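Local coordinates for protein phosphodiesterase (Pseudomonas aeruginosa, PDB 4G75) that acts as a magnesium-binding, colicin M-like bacteriocin that probably kills rival bacteria by hydrolysing lipid-linked peptidoglycan precursors, at residues Val47-Gly52 with Lys56-Leu61; Leu61-Ala66 with Thr70-Tyr75; Asp135-Gly140 with Tyr275-Pro280; Pro170-Met175 with Gly234-Tyr239. All blocks are in the same frame, centred on the assembly; numbering follows the deposited sequence. Where two conformers were deposited one is given.

Contact 1 of 4, residues Val47-Gly52 with Lys56-Leu61; sequences VAYVNG and KPLLAL. With EDO (1,2-ethanediol), chain H.
The phenol of Tyr49 lies against Pro57 and Leu58, and the neighbouring Ala48 touches the same proline. Ala48 CB sits 3.8 Å from Pro57 CG, and that ring carbon is also 3.9 Å from Tyr49 CE1, so CG of the proline touches both the methyl and the phenol. The Tyr49 and Pro57 side chains run antiparallel past one another, whereas Leu58 lies across the tyrosine and brings CD2 within 3.3 Å of Tyr49 OH. Carbon atoms of Leu58 and Pro57 crowd this side of the hydroxyl, which is hydrogen-bonded to Asp88 OD2. With CG placed anti to its carbonyl carbon (chi1 -69°), Tyr49 extends over the second helix. The first helix closes beyond with a Schellman motif, one of whose two bonds is Gly52 N to Tyr49 O at 2.8 Å; the wider one returns to Ala48 O, and Gly52 takes the positive-phi position. At the turn an ethanediol, probably from the crystallisation liquor, donates from O2 to Asn51 O. This packs the last turn of helix 34-49 on the first of helix 55-65, two consecutive helices joined by a short turn. Helix 81-102 covers it through Leu92, Asp88 and Phe85, while Met110 of helix 106-113 meets Tyr49.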
loop_
_atom_site.group_PDB
_atom_site.type_symbol
_atom_site.label_atom_id
_atom_site.label_comp_id
_atom_site.label_asym_id
_atom_site.label_seq_id
_atom_site.Cartn_x
_atom_site.Cartn_y
_atom_site.Cartn_z
ATOM N N VAL A 47 12.971 -8.650 -6.503
ATOM C CA VAL A 47 12.347 -9.969 -6.486
ATOM C C VAL A 47 11.363 -10.057 -5.324
ATOM O O VAL A 47 10.259 -10.587 -5.463
ATOM C CB VAL A 47 13.404 -11.091 -6.380
ATOM C CG1 VAL A 47 12.743 -12.418 -5.983
ATOM C CG2 VAL A 47 14.146 -11.239 -7.706
ATOM N N ALA A 48 11.772 -9.540 -4.175
ATOM C CA ALA A 48 10.891 -9.508 -3.018
ATOM C C ALA A 48 9.718 -8.570 -3.265
ATOM O O ALA A 48 8.573 -8.936 -3.025
ATOM C CB ALA A 48 11.663 -9.091 -1.765
ATOM N N TYR A 49 10.005 -7.373 -3.771
ATOM C CA TYR A 49 8.964 -6.358 -3.951
ATOM C C TYR A 49 7.823 -6.817 -4.864
ATOM O O TYR A 49 6.641 -6.542 -4.580
ATOM C CB TYR A 49 9.549 -5.033 -4.464
ATOM C CG TYR A 49 10.429 -4.281 -3.480
ATOM C CD1 TYR A 49 10.028 -4.083 -2.165
ATOM C CD2 TYR A 49 11.647 -3.734 -3.886
ATOM C CE1 TYR A 49 10.809 -3.385 -1.275
ATOM C CE2 TYR A 49 12.448 -3.029 -3.000
ATOM C CZ TYR A 49 12.025 -2.856 -1.697
ATOM O OH TYR A 49 12.803 -2.166 -0.803
ATOM N N VAL A 50 8.153 -7.512 -5.954
ATOM C CA VAL A 50 7.113 -7.893 -6.904
ATOM C C VAL A 50 6.110 -8.888 -6.319
ATOM O O VAL A 50 5.055 -9.109 -6.898
ATOM C CB VAL A 50 7.661 -8.420 -8.259
ATOM C CG1 VAL A 50 8.476 -7.348 -8.969
ATOM C CG2 VAL A 50 8.471 -9.704 -8.063
ATOM N N ASN A 51 6.426 -9.480 -5.174
ATOM C CA ASN A 51 5.439 -10.304 -4.468
ATOM C C ASN A 51 5.010 -9.710 -3.122
ATOM O O ASN A 51 4.453 -10.403 -2.269
ATOM C CB ASN A 51 5.916 -11.752 -4.320
ATOM C CG ASN A 51 5.719 -12.552 -5.588
ATOM O OD1 ASN A 51 4.655 -12.504 -6.209
ATOM N ND2 ASN A 51 6.748 -13.285 -5.988
ATOM N N GLY A 52 5.264 -8.416 -2.951
ATOM C CA GLY A 52 4.800 -7.690 -1.783
ATOM C C GLY A 52 5.595 -7.914 -0.511
ATOM O O GLY A 52 5.179 -7.486 0.566
ATOM N N LYS A 56 11.003 -6.697 4.695
ATOM C CA LYS A 56 12.329 -7.262 4.911
ATOM C C LYS A 56 13.453 -6.547 4.148
ATOM O O LYS A 56 14.469 -6.197 4.741
ATOM C CB LYS A 56 12.326 -8.772 4.659
ATOM C CG LYS A 56 11.571 -9.555 5.730
ATOM C CD LYS A 56 11.435 -11.021 5.332
ATOM C CE LYS A 56 10.653 -11.810 6.371
ATOM N NZ LYS A 56 10.623 -13.250 6.031
ATOM N N PRO A 57 13.267 -6.292 2.845
ATOM C CA PRO A 57 14.347 -5.589 2.138
ATOM C C PRO A 57 14.647 -4.214 2.734
ATOM O O PRO A 57 15.815 -3.850 2.854
ATOM C CB PRO A 57 13.814 -5.431 0.708
ATOM C CG PRO A 57 12.629 -6.334 0.607
ATOM C CD PRO A 57 12.126 -6.621 1.971
ATOM N N LEU A 58 13.611 -3.459 3.104
ATOM C CA LEU A 58 13.821 -2.137 3.673
ATOM C C LEU A 58 14.433 -2.220 5.065
ATOM O O LEU A 58 15.317 -1.441 5.407
ATOM C CB LEU A 58 12.516 -1.340 3.709
ATOM C CG LEU A 58 11.987 -0.869 2.357
ATOM C CD1 LEU A 58 10.651 -0.159 2.561
ATOM C CD2 LEU A 58 12.985 0.063 1.691
ATOM N N LEU A 59 13.974 -3.184 5.857
ATOM C CA LEU A 59 14.498 -3.354 7.204
ATOM C C LEU A 59 15.972 -3.740 7.183
ATOM O O LEU A 59 16.756 -3.288 8.017
ATOM C CB LEU A 59 13.679 -4.390 7.975
ATOM C CG LEU A 59 12.336 -3.877 8.498
ATOM C CD1 LEU A 59 11.503 -5.033 9.009
ATOM C CD2 LEU A 59 12.536 -2.823 9.578
ATOM N N ALA A 60 16.353 -4.569 6.223
ATOM C CA ALA A 60 17.743 -4.988 6.127
ATOM C C ALA A 60 18.637 -3.785 5.838
ATOM O O ALA A 60 19.715 -3.654 6.414
ATOM C CB ALA A 60 17.907 -6.061 5.059
ATOM N N LEU A 61 18.185 -2.912 4.946
ATOM C CA LEU A 61 18.934 -1.708 4.624
ATOM C C LEU A 61 19.041 -0.815 5.853
ATOM O O LEU A 61 20.134 -0.384 6.223
ATOM C CB LEU A 61 18.259 -0.938 3.482
ATOM C CG LEU A 61 18.238 -1.702 2.157
ATOM C CD1 LEU A 61 17.467 -0.937 1.097
ATOM C CD2 LEU A 61 19.662 -1.990 1.693
HETATM C C1 EDO H . 0.339 -12.397 -3.189
HETATM O O1 EDO H . -0.210 -12.490 -1.869
HETATM C C2 EDO H . 1.751 -11.827 -3.118
HETATM O O2 EDO H . 2.570 -12.690 -2.318
#

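Contact 2 of 4, residues Leu61-Ala66 with Thr70-Tyr75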
loop_
_atom_site.group_PDB
_atom_site.type_symbol
_atom_site.label_atom_id
_atom_site.label_comp_id
_atom_site.label_asym_id
_atom_site.label_seq_id
_atom_site.Cartn_x
_atom_site.Cartn_y
_atom_site.Cartn_z
ATOM N N LEU A 61 18.185 -2.912 4.946
ATOM C CA LEU A 61 18.934 -1.708 4.624
ATOM C C LEU A 61 19.041 -0.815 5.853
ATOM O O LEU A 61 20.134 -0.384 6.223
ATOM C CB LEU A 61 18.259 -0.938 3.482
ATOM C CG LEU A 61 18.238 -1.702 2.157
ATOM C CD1 LEU A 61 17.467 -0.937 1.097
ATOM C CD2 LEU A 61 19.662 -1.990 1.693
ATOM N N TRP A 62 17.903 -0.550 6.488
ATOM C CA TRP A 62 17.875 0.338 7.646
ATOM C C TRP A 62 18.713 -0.199 8.794
ATOM O O TRP A 62 19.459 0.551 9.427
ATOM C CB TRP A 62 16.442 0.593 8.132
ATOM C CG TRP A 62 16.393 1.643 9.203
ATOM C CD1 TRP A 62 16.418 1.443 10.559
ATOM C CD2 TRP A 62 16.356 3.061 9.008
ATOM N NE1 TRP A 62 16.380 2.651 11.213
ATOM C CE2 TRP A 62 16.337 3.659 10.286
ATOM C CE3 TRP A 62 16.320 3.884 7.876
ATOM C CZ2 TRP A 62 16.288 5.039 10.463
ATOM C CZ3 TRP A 62 16.271 5.257 8.056
ATOM C CH2 TRP A 62 16.256 5.819 9.340
ATOM N N ALA A 63 18.576 -1.492 9.072
ATOM C CA ALA A 63 19.312 -2.105 10.170
ATOM C C ALA A 63 20.809 -1.881 9.977
ATOM O O ALA A 63 21.549 -1.692 10.945
ATOM C CB ALA A 63 18.995 -3.587 10.278
ATOM N N GLN A 64 21.261 -1.898 8.730
ATOM C CA GLN A 64 22.663 -1.614 8.432
ATOM C C GLN A 64 22.963 -0.144 8.675
ATOM O O GLN A 64 23.877 0.211 9.420
ATOM C CB GLN A 64 22.987 -1.955 6.978
ATOM C CG GLN A 64 22.902 -3.429 6.635
ATOM C CD GLN A 64 23.014 -3.666 5.142
ATOM O OE1 GLN A 64 24.099 -3.581 4.566
ATOM N NE2 GLN A 64 21.890 -3.960 4.507
ATOM N N TRP A 65 22.180 0.711 8.025
ATOM C CA TRP A 65 22.322 2.157 8.134
ATOM C C TRP A 65 22.396 2.587 9.598
ATOM O O TRP A 65 23.295 3.329 9.998
ATOM C CB TRP A 65 21.122 2.824 7.469
ATOM C CG TRP A 65 21.277 4.271 7.165
ATOM C CD1 TRP A 65 22.295 5.093 7.548
ATOM C CD2 TRP A 65 20.347 5.090 6.446
ATOM N NE1 TRP A 65 22.071 6.369 7.085
ATOM C CE2 TRP A 65 20.879 6.395 6.410
ATOM C CE3 TRP A 65 19.123 4.842 5.815
ATOM C CZ2 TRP A 65 20.228 7.449 5.774
ATOM C CZ3 TRP A 65 18.477 5.888 5.187
ATOM C CH2 TRP A 65 19.030 7.177 5.171
ATOM N N ALA A 66 21.444 2.110 10.396
ATOM C CA ALA A 66 21.312 2.559 11.782
ATOM C C ALA A 66 22.066 1.677 12.776
ATOM O O ALA A 66 21.959 1.874 13.985
ATOM C CB ALA A 66 19.843 2.664 12.174
ATOM N N THR A 70 21.143 -6.306 13.902
ATOM C CA THR A 70 20.142 -7.363 13.842
ATOM C C THR A 70 20.166 -8.080 12.494
ATOM O O THR A 70 21.035 -7.820 11.659
ATOM C CB THR A 70 18.732 -6.795 14.095
ATOM O OG1 THR A 70 18.542 -5.624 13.292
ATOM C CG2 THR A 70 18.575 -6.418 15.558
ATOM N N THR A 71 19.205 -8.976 12.277
ATOM C CA THR A 71 19.189 -9.799 11.069
ATOM C C THR A 71 19.048 -8.960 9.802
ATOM O O THR A 71 18.339 -7.953 9.786
ATOM C CB THR A 71 18.058 -10.851 11.102
ATOM O OG1 THR A 71 18.196 -11.746 9.989
ATOM C CG2 THR A 71 16.693 -10.178 11.035
ATOM N N LEU A 72 19.732 -9.374 8.743
ATOM C CA LEU A 72 19.591 -8.707 7.456
ATOM C C LEU A 72 18.671 -9.487 6.519
ATOM O O LEU A 72 18.618 -9.212 5.322
ATOM C CB LEU A 72 20.956 -8.492 6.801
ATOM C CG LEU A 72 21.957 -7.627 7.574
ATOM C CD1 LEU A 72 23.145 -7.283 6.690
ATOM C CD2 LEU A 72 21.296 -6.363 8.103
ATOM N N TYR A 73 17.955 -10.465 7.067
ATOM C CA TYR A 73 17.004 -11.246 6.278
ATOM C C TYR A 73 17.615 -11.866 5.021
ATOM O O TYR A 73 16.939 -12.037 4.004
ATOM C CB TYR A 73 15.776 -10.392 5.919
ATOM C CG TYR A 73 14.963 -9.964 7.117
ATOM C CD1 TYR A 73 14.234 -10.890 7.857
ATOM C CD2 TYR A 73 14.917 -8.633 7.510
ATOM C CE1 TYR A 73 13.494 -10.503 8.952
ATOM C CE2 TYR A 73 14.179 -8.237 8.608
ATOM C CZ TYR A 73 13.467 -9.173 9.321
ATOM O OH TYR A 73 12.732 -8.780 10.417
ATOM N N GLY A 74 18.897 -12.207 5.095
ATOM C CA GLY A 74 19.564 -12.873 3.992
ATOM C C GLY A 74 20.131 -11.943 2.936
ATOM O O GLY A 74 20.796 -12.389 2.001
ATOM N N TYR A 75 19.876 -10.648 3.075
ATOM C CA TYR A 75 20.437 -9.675 2.141
ATOM C C TYR A 75 21.913 -9.397 2.440
ATOM O O TYR A 75 22.335 -9.376 3.597
ATOM C CB TYR A 75 19.620 -8.378 2.138
ATOM C CG TYR A 75 18.238 -8.575 1.569
ATOM C CD1 TYR A 75 18.027 -8.541 0.198
ATOM C CD2 TYR A 75 17.150 -8.835 2.397
ATOM C CE1 TYR A 75 16.773 -8.750 -0.339
ATOM C CE2 TYR A 75 15.883 -9.051 1.869
ATOM C CZ TYR A 75 15.703 -8.999 0.498
ATOM O OH TYR A 75 14.458 -9.209 -0.054
#
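The amide of Gln64 meets the isobutyl group of Leu72, with Gln64 CD 3.9 Å from Leu72 CD1. Two tyrosine rings belong to the loop's own packing: one face of Tyr73 carries the methyl CG2 of Thr71, 3.7 Å above the plane and over its centre, and at the edge of the Tyr75 ring, in its plane, lies Leu72 O. The Leu72 chain is set square to that of Gln64, and Gln64 CG comes 3.7 Å from Leu72 CD2. Leu72 CG lies opposite its carbonyl carbon (chi1 -61°), which brings the methyls to the Gln64 chain. Ala63, one residue earlier, turns its CB toward the loop and stands 3.7 Å from Thr70 OG1. The loop holds its own shape: Thr71 OG1 accepts from Tyr73 N at 163°, an ST turn, and a type I' turn follows, closed by Tyr75 N on Leu72 O. In the conformer given, Gln64 OE1 bonds to Leu78 N and NE2 to Ala60 O, which would hold the amide's rotation there. No hydrogen bond joins the two segments: they meet through van der Waals contacts, mostly carbon to carbon, while the amide's polar atoms find their partners in backbone outside this contact.

Contact 3 of 4, residues Asp135-Gly140 with Tyr275-Pro280; sequences DTFNGG and YPIGIP. With EDO (1,2-ethanediol), chain J.
No backbone hydrogen bond joins these segments: 135-140 is an irregular loop, and 275-278 is a strand whose Tyr275 and Ile277 both direct their side chains at the loop. Phe137 receives them. Tyr275 comes from the opposite direction and the two rings meet rim to rim, with Tyr275 OH lying at the edge of the Phe137 ring, near its plane, 3.7 Å from CZ. Ile277 stands roughly perpendicular to the phenylalanine, its CD1 3.9 Å from Phe137 CE2. Tyr275 CG occupies the place between its backbone N and carbonyl carbon (chi1 62°), and from there the ring reaches out from the strand to Phe137. Its hydroxyl is bonded to Ala147 O of helix 143-153, so this buried oxygen has a polar partner as well as an aromatic neighbour. Thr136 OG1 bonds within the loop to Asp135 OD1 at 2.8 Å, reaching the oxygen from above the carboxylate plane. Further along the strand's segment, an ethanediol, probably from the crystallisation liquor, donates from O2 to Pro280 O. Strand 275-278 pairs antiparallel with 229-243 and parallel with 159-160, and Asn160 also bonds the loop backbone at Asp135 and Phe137. The Ile277 side chain touches Val211, a magnesium ligand, and lies about 8 Å from the ion. Helix 143-153 covers Phe137 through Thr143, Ala146 and Ala147, so the aromatic pair lies between this helix and the sheet.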
loop_
_atom_site.group_PDB
_atom_site.type_symbol
_atom_site.label_atom_id
_atom_site.label_comp_id
_atom_site.label_asym_id
_atom_site.label_seq_id
_atom_site.Cartn_x
_atom_site.Cartn_y
_atom_site.Cartn_z
ATOM N N ASP A 135 -0.760 10.464 -7.137
ATOM C CA ASP A 135 -1.808 10.876 -6.208
ATOM C C ASP A 135 -2.829 9.790 -5.870
ATOM O O ASP A 135 -3.775 10.033 -5.116
ATOM C CB ASP A 135 -2.534 12.127 -6.730
ATOM C CG ASP A 135 -3.284 11.877 -8.027
ATOM O OD1 ASP A 135 -3.277 10.737 -8.529
ATOM O OD2 ASP A 135 -3.886 12.832 -8.555
ATOM N N THR A 136 -2.626 8.597 -6.413
ATOM C CA THR A 136 -3.596 7.519 -6.267
ATOM C C THR A 136 -2.858 6.189 -6.197
ATOM O O THR A 136 -1.931 5.950 -6.981
ATOM C CB THR A 136 -4.549 7.483 -7.465
ATOM O OG1 THR A 136 -5.117 8.784 -7.653
ATOM C CG2 THR A 136 -5.672 6.471 -7.241
ATOM N N PHE A 137 -3.260 5.336 -5.260
ATOM C CA PHE A 137 -2.630 4.021 -5.096
ATOM C C PHE A 137 -3.231 2.983 -6.036
ATOM O O PHE A 137 -4.418 3.038 -6.373
ATOM C CB PHE A 137 -2.804 3.509 -3.663
ATOM C CG PHE A 137 -2.069 4.313 -2.623
ATOM C CD1 PHE A 137 -0.687 4.339 -2.595
ATOM C CD2 PHE A 137 -2.769 4.999 -1.634
ATOM C CE1 PHE A 137 -0.012 5.067 -1.621
ATOM C CE2 PHE A 137 -2.100 5.715 -0.664
ATOM C CZ PHE A 137 -0.725 5.746 -0.656
ATOM N N ASN A 138 -2.414 2.009 -6.426
ATOM C CA ASN A 138 -2.895 0.870 -7.205
ATOM C C ASN A 138 -3.734 -0.139 -6.421
ATOM O O ASN A 138 -4.673 -0.740 -6.967
ATOM C CB ASN A 138 -1.718 0.131 -7.842
ATOM C CG ASN A 138 -2.170 -0.998 -8.747
ATOM O OD1 ASN A 138 -2.848 -0.767 -9.749
ATOM N ND2 ASN A 138 -1.808 -2.225 -8.395
ATOM N N GLY A 139 -3.380 -0.344 -5.155
ATOM C CA GLY A 139 -4.013 -1.366 -4.333
ATOM C C GLY A 139 -3.400 -2.744 -4.536
ATOM O O GLY A 139 -4.056 -3.765 -4.317
ATOM N N GLY A 140 -2.139 -2.769 -4.962
ATOM C CA GLY A 140 -1.422 -4.018 -5.187
ATOM C C GLY A 140 -0.159 -4.191 -4.361
ATOM O O GLY A 140 -0.022 -3.604 -3.284
ATOM N N TYR A 275 -0.398 11.749 6.669
ATOM C CA TYR A 275 -1.161 12.375 5.597
ATOM C C TYR A 275 -2.486 11.646 5.444
ATOM O O TYR A 275 -2.585 10.478 5.803
ATOM C CB TYR A 275 -0.385 12.324 4.286
ATOM C CG TYR A 275 -0.111 10.921 3.805
ATOM C CD1 TYR A 275 -0.940 10.310 2.867
ATOM C CD2 TYR A 275 0.969 10.203 4.296
ATOM C CE1 TYR A 275 -0.690 9.018 2.423
ATOM C CE2 TYR A 275 1.231 8.909 3.854
ATOM C CZ TYR A 275 0.400 8.329 2.917
ATOM O OH TYR A 275 0.657 7.055 2.492
ATOM N N PRO A 276 -3.507 12.341 4.917
ATOM C CA PRO A 276 -4.832 11.747 4.714
ATOM C C PRO A 276 -4.864 10.824 3.509
ATOM O O PRO A 276 -4.295 11.148 2.461
ATOM C CB PRO A 276 -5.731 12.955 4.413
ATOM C CG PRO A 276 -4.853 14.144 4.344
ATOM C CD PRO A 276 -3.429 13.728 4.436
ATOM N N ILE A 277 -5.520 9.678 3.658
ATOM C CA ILE A 277 -5.807 8.838 2.508
ATOM C C ILE A 277 -7.305 8.925 2.240
ATOM O O ILE A 277 -8.121 8.445 3.028
ATOM C CB ILE A 277 -5.349 7.379 2.717
ATOM C CG1 ILE A 277 -3.816 7.319 2.768
ATOM C CG2 ILE A 277 -5.863 6.481 1.588
ATOM C CD1 ILE A 277 -3.255 5.940 3.097
ATOM N N GLY A 278 -7.660 9.569 1.140
ATOM C CA GLY A 278 -9.038 9.565 0.701
ATOM C C GLY A 278 -9.357 8.194 0.142
ATOM O O GLY A 278 -8.499 7.538 -0.458
ATOM N N ILE A 279 -10.592 7.753 0.339
ATOM C CA ILE A 279 -11.025 6.456 -0.155
ATOM C C ILE A 279 -12.292 6.696 -0.956
ATOM O O ILE A 279 -13.391 6.383 -0.508
ATOM C CB ILE A 279 -11.274 5.470 0.998
ATOM C CG1 ILE A 279 -10.040 5.403 1.907
ATOM C CG2 ILE A 279 -11.631 4.075 0.461
ATOM C CD1 ILE A 279 -10.235 4.545 3.157
ATOM N N PRO A 280 -12.135 7.288 -2.147
ATOM C CA PRO A 280 -13.268 7.785 -2.934
ATOM C C PRO A 280 -14.045 6.683 -3.629
ATOM O O PRO A 280 -13.505 5.604 -3.902
ATOM C CB PRO A 280 -12.602 8.688 -3.976
ATOM C CG PRO A 280 -11.222 8.152 -4.119
ATOM C CD PRO A 280 -10.836 7.579 -2.781
HETATM C C1 EDO J . -14.294 6.668 -8.201
HETATM O O1 EDO J . -15.467 5.850 -8.243
HETATM C C2 EDO J . -13.548 6.390 -6.904
HETATM O O2 EDO J . -13.389 4.977 -6.742
#

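Contact 4 of 4, residues Pro170-Met175 with Gly234-Tyr239; sequences PNVKAM and GEIRAY. With EDO (1,2-ethanediol), chain K; EDO (1,2-ethanediol), chain C.
Ile236 CD1 is the tight spot: it lies 3.7 Å from Pro170 CB and 4.0 Å from Val172 CG2. The proline and isoleucine chains cross obliquely, CD1 running against the CB-CG side of the ring, while Val172 and Ile236 reach each other tip to tip. Ile236 CG1 is anti to its carbonyl carbon (chi1 -67°) and the chain runs on extended, which carries CD1 into the angle between the two loop residues. Val172 starts a short 3-10 turn that ends with Met175 N on Val172 O, and Met175, a selenomethionine, is the N-cap of helix 176-184.

The outward sides are looser and more polar. Asn171 N points a nearly straight bond, 172°, at O1 of one ethanediol, 2.9 Å away, probably from the crystallisation liquor. In the conformer given, Glu235 OE2 offers its anti lone pair to Arg237 NH1, 2.9 Å away, in a salt bridge close to the guanidinium plane, and Arg237 NE donates to O2 of a second ethanediol, whose C1 is 3.5 Å above the plane of the Tyr239 ring and displaced toward its rim. Tyr239 OH is bonded to Asn195. Here Ile236 turns to the loop while Glu235 and Arg237 lie on the other face of the strand; Val172 and Ile236 also meet Val285 of strand 283-290. This is loop-on-sheet packing in the mixed sheet of the colicin M-like domain.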
loop_
_atom_site.group_PDB
_atom_site.type_symbol
_atom_site.label_atom_id
_atom_site.label_comp_id
_atom_site.label_asym_id
_atom_site.label_seq_id
_atom_site.Cartn_x
_atom_site.Cartn_y
_atom_site.Cartn_z
ATOM N N PRO A 170 -17.583 -6.296 1.913
ATOM C CA PRO A 170 -18.420 -6.158 3.108
ATOM C C PRO A 170 -19.738 -6.905 2.956
ATOM O O PRO A 170 -20.357 -6.893 1.888
ATOM C CB PRO A 170 -18.667 -4.645 3.201
ATOM C CG PRO A 170 -17.628 -4.022 2.312
ATOM C CD PRO A 170 -17.384 -5.012 1.224
ATOM N N ASN A 171 -20.144 -7.569 4.031
ATOM C CA ASN A 171 -21.393 -8.314 4.064
ATOM C C ASN A 171 -22.403 -7.508 4.871
ATOM O O ASN A 171 -22.423 -7.570 6.099
ATOM C CB ASN A 171 -21.150 -9.679 4.704
ATOM C CG ASN A 171 -22.353 -10.593 4.616
ATOM O OD1 ASN A 171 -23.472 -10.144 4.397
ATOM N ND2 ASN A 171 -22.120 -11.894 4.794
ATOM N N VAL A 172 -23.217 -6.720 4.181
ATOM C CA VAL A 172 -24.133 -5.805 4.853
ATOM C C VAL A 172 -25.139 -6.547 5.732
ATOM O O VAL A 172 -25.435 -6.129 6.856
ATOM C CB VAL A 172 -24.874 -4.914 3.840
ATOM C CG1 VAL A 172 -25.830 -3.977 4.555
ATOM C CG2 VAL A 172 -23.872 -4.121 3.005
ATOM N N LYS A 173 -25.649 -7.662 5.223
ATOM C CA LYS A 173 -26.609 -8.455 5.986
ATOM C C LYS A 173 -26.064 -8.934 7.326
ATOM O O LYS A 173 -26.829 -9.196 8.252
ATOM C CB LYS A 173 -27.109 -9.649 5.164
ATOM C CG LYS A 173 -28.029 -9.243 4.024
ATOM C CD LYS A 173 -28.739 -10.446 3.426
ATOM C CE LYS A 173 -27.775 -11.311 2.644
ATOM N NZ LYS A 173 -27.221 -10.603 1.454
ATOM N N ALA A 174 -24.743 -9.044 7.434
ATOM C CA ALA A 174 -24.127 -9.556 8.653
ATOM C C ALA A 174 -23.743 -8.450 9.640
ATOM O O ALA A 174 -23.339 -8.731 10.769
ATOM C CB ALA A 174 -22.905 -10.404 8.303
HETATM N N MSE A 175 -23.865 -7.197 9.215
HETATM C CA MSE A 175 -23.541 -6.075 10.088
HETATM C C MSE A 175 -24.620 -5.908 11.145
HETATM O O MSE A 175 -25.790 -5.761 10.817
HETATM C CB MSE A 175 -23.431 -4.780 9.281
HETATM C CG MSE A 175 -22.306 -4.771 8.281
HETATM SE SE MSE A 175 -22.362 -3.128 7.228
HETATM C CE MSE A 175 -20.826 -3.475 6.082
ATOM N N GLY A 234 -28.620 0.643 -2.178
ATOM C CA GLY A 234 -27.834 1.802 -1.822
ATOM C C GLY A 234 -26.386 1.564 -2.151
ATOM O O GLY A 234 -26.066 0.902 -3.136
ATOM N N GLU A 235 -25.506 2.103 -1.323
ATOM C CA GLU A 235 -24.084 1.953 -1.582
ATOM C C GLU A 235 -23.265 2.055 -0.312
ATOM O O GLU A 235 -23.738 2.521 0.731
ATOM C CB GLU A 235 -23.613 2.984 -2.609
ATOM C CG GLU A 235 -23.755 4.413 -2.160
ATOM C CD GLU A 235 -23.519 5.401 -3.287
ATOM O OE1 GLU A 235 -23.730 5.037 -4.460
ATOM O OE2 GLU A 235 -23.123 6.544 -2.995
ATOM N N ILE A 236 -22.032 1.592 -0.418
ATOM C CA ILE A 236 -21.050 1.706 0.638
ATOM C C ILE A 236 -20.015 2.737 0.203
ATOM O O ILE A 236 -19.478 2.658 -0.906
ATOM C CB ILE A 236 -20.340 0.348 0.863
ATOM C CG1 ILE A 236 -21.333 -0.681 1.420
ATOM C CG2 ILE A 236 -19.148 0.503 1.793
ATOM C CD1 ILE A 236 -20.747 -2.056 1.601
ATOM N N ARG A 237 -19.778 3.727 1.056
ATOM C CA ARG A 237 -18.689 4.671 0.856
ATOM C C ARG A 237 -17.724 4.579 2.032
ATOM O O ARG A 237 -17.943 3.808 2.959
ATOM C CB ARG A 237 -19.226 6.095 0.692
ATOM C CG ARG A 237 -20.266 6.217 -0.413
ATOM C CD ARG A 237 -20.352 7.633 -0.962
ATOM N NE ARG A 237 -20.922 8.568 0.001
ATOM C CZ ARG A 237 -22.225 8.785 0.142
ATOM N NH1 ARG A 237 -23.090 8.120 -0.613
ATOM N NH2 ARG A 237 -22.661 9.655 1.043
ATOM N N ALA A 238 -16.651 5.360 1.986
ATOM C CA ALA A 238 -15.663 5.303 3.051
ATOM C C ALA A 238 -15.132 6.684 3.367
ATOM O O ALA A 238 -14.887 7.486 2.461
ATOM C CB ALA A 238 -14.512 4.380 2.666
ATOM N N TYR A 239 -14.929 6.941 4.654
ATOM C CA TYR A 239 -14.338 8.199 5.089
ATOM C C TYR A 239 -12.822 8.217 4.907
ATOM O O TYR A 239 -12.168 7.169 4.899
ATOM C CB TYR A 239 -14.680 8.473 6.557
ATOM C CG TYR A 239 -16.160 8.659 6.825
ATOM C CD1 TYR A 239 -16.746 9.918 6.760
ATOM C CD2 TYR A 239 -16.967 7.577 7.141
ATOM C CE1 TYR A 239 -18.096 10.094 7.007
ATOM C CE2 TYR A 239 -18.329 7.742 7.388
ATOM C CZ TYR A 239 -18.884 9.004 7.318
ATOM O OH TYR A 239 -20.234 9.185 7.569
HETATM C C1 EDO K . -19.562 -7.245 7.409
HETATM O O1 EDO K . -18.613 -7.766 6.473
HETATM C C2 EDO K . -19.182 -7.666 8.822
HETATM O O2 EDO K . -18.099 -6.848 9.282
HETATM C C1 EDO C . -18.434 9.236 3.635
HETATM O O1 EDO C . -19.401 10.287 3.725
HETATM C C2 EDO C . -17.585 9.491 2.397
HETATM O O2 EDO C . -18.462 9.590 1.269
#

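In the fold
Contacts 1 and 2 follow one another along the chain, share Leu61 and helix 55-65, with centres 11 Å apart. They touch: Tyr75 OH is 3.3 Å from Ala48 CB. Contacts 3 and 4 form the other pair, centres 19 Å apart and joined by the sheet in which strands 229-243 and 275-278 are neighbours; Ile279 CG2 lies 3.6 Å from Ala238 CB, and contact 4 is nested in the loop that contact 3 closes. Contact 3 is near the magnesium site of Val211, Glu213 and Asp241, the Ile277 side chain about 4 Å from that of Val211; the Pro170 side chain of contact 4 is about 12 Å from it, and contacts 1 and 2 lie away. Contacts 2 and 4 stand 42 Å apart between centres.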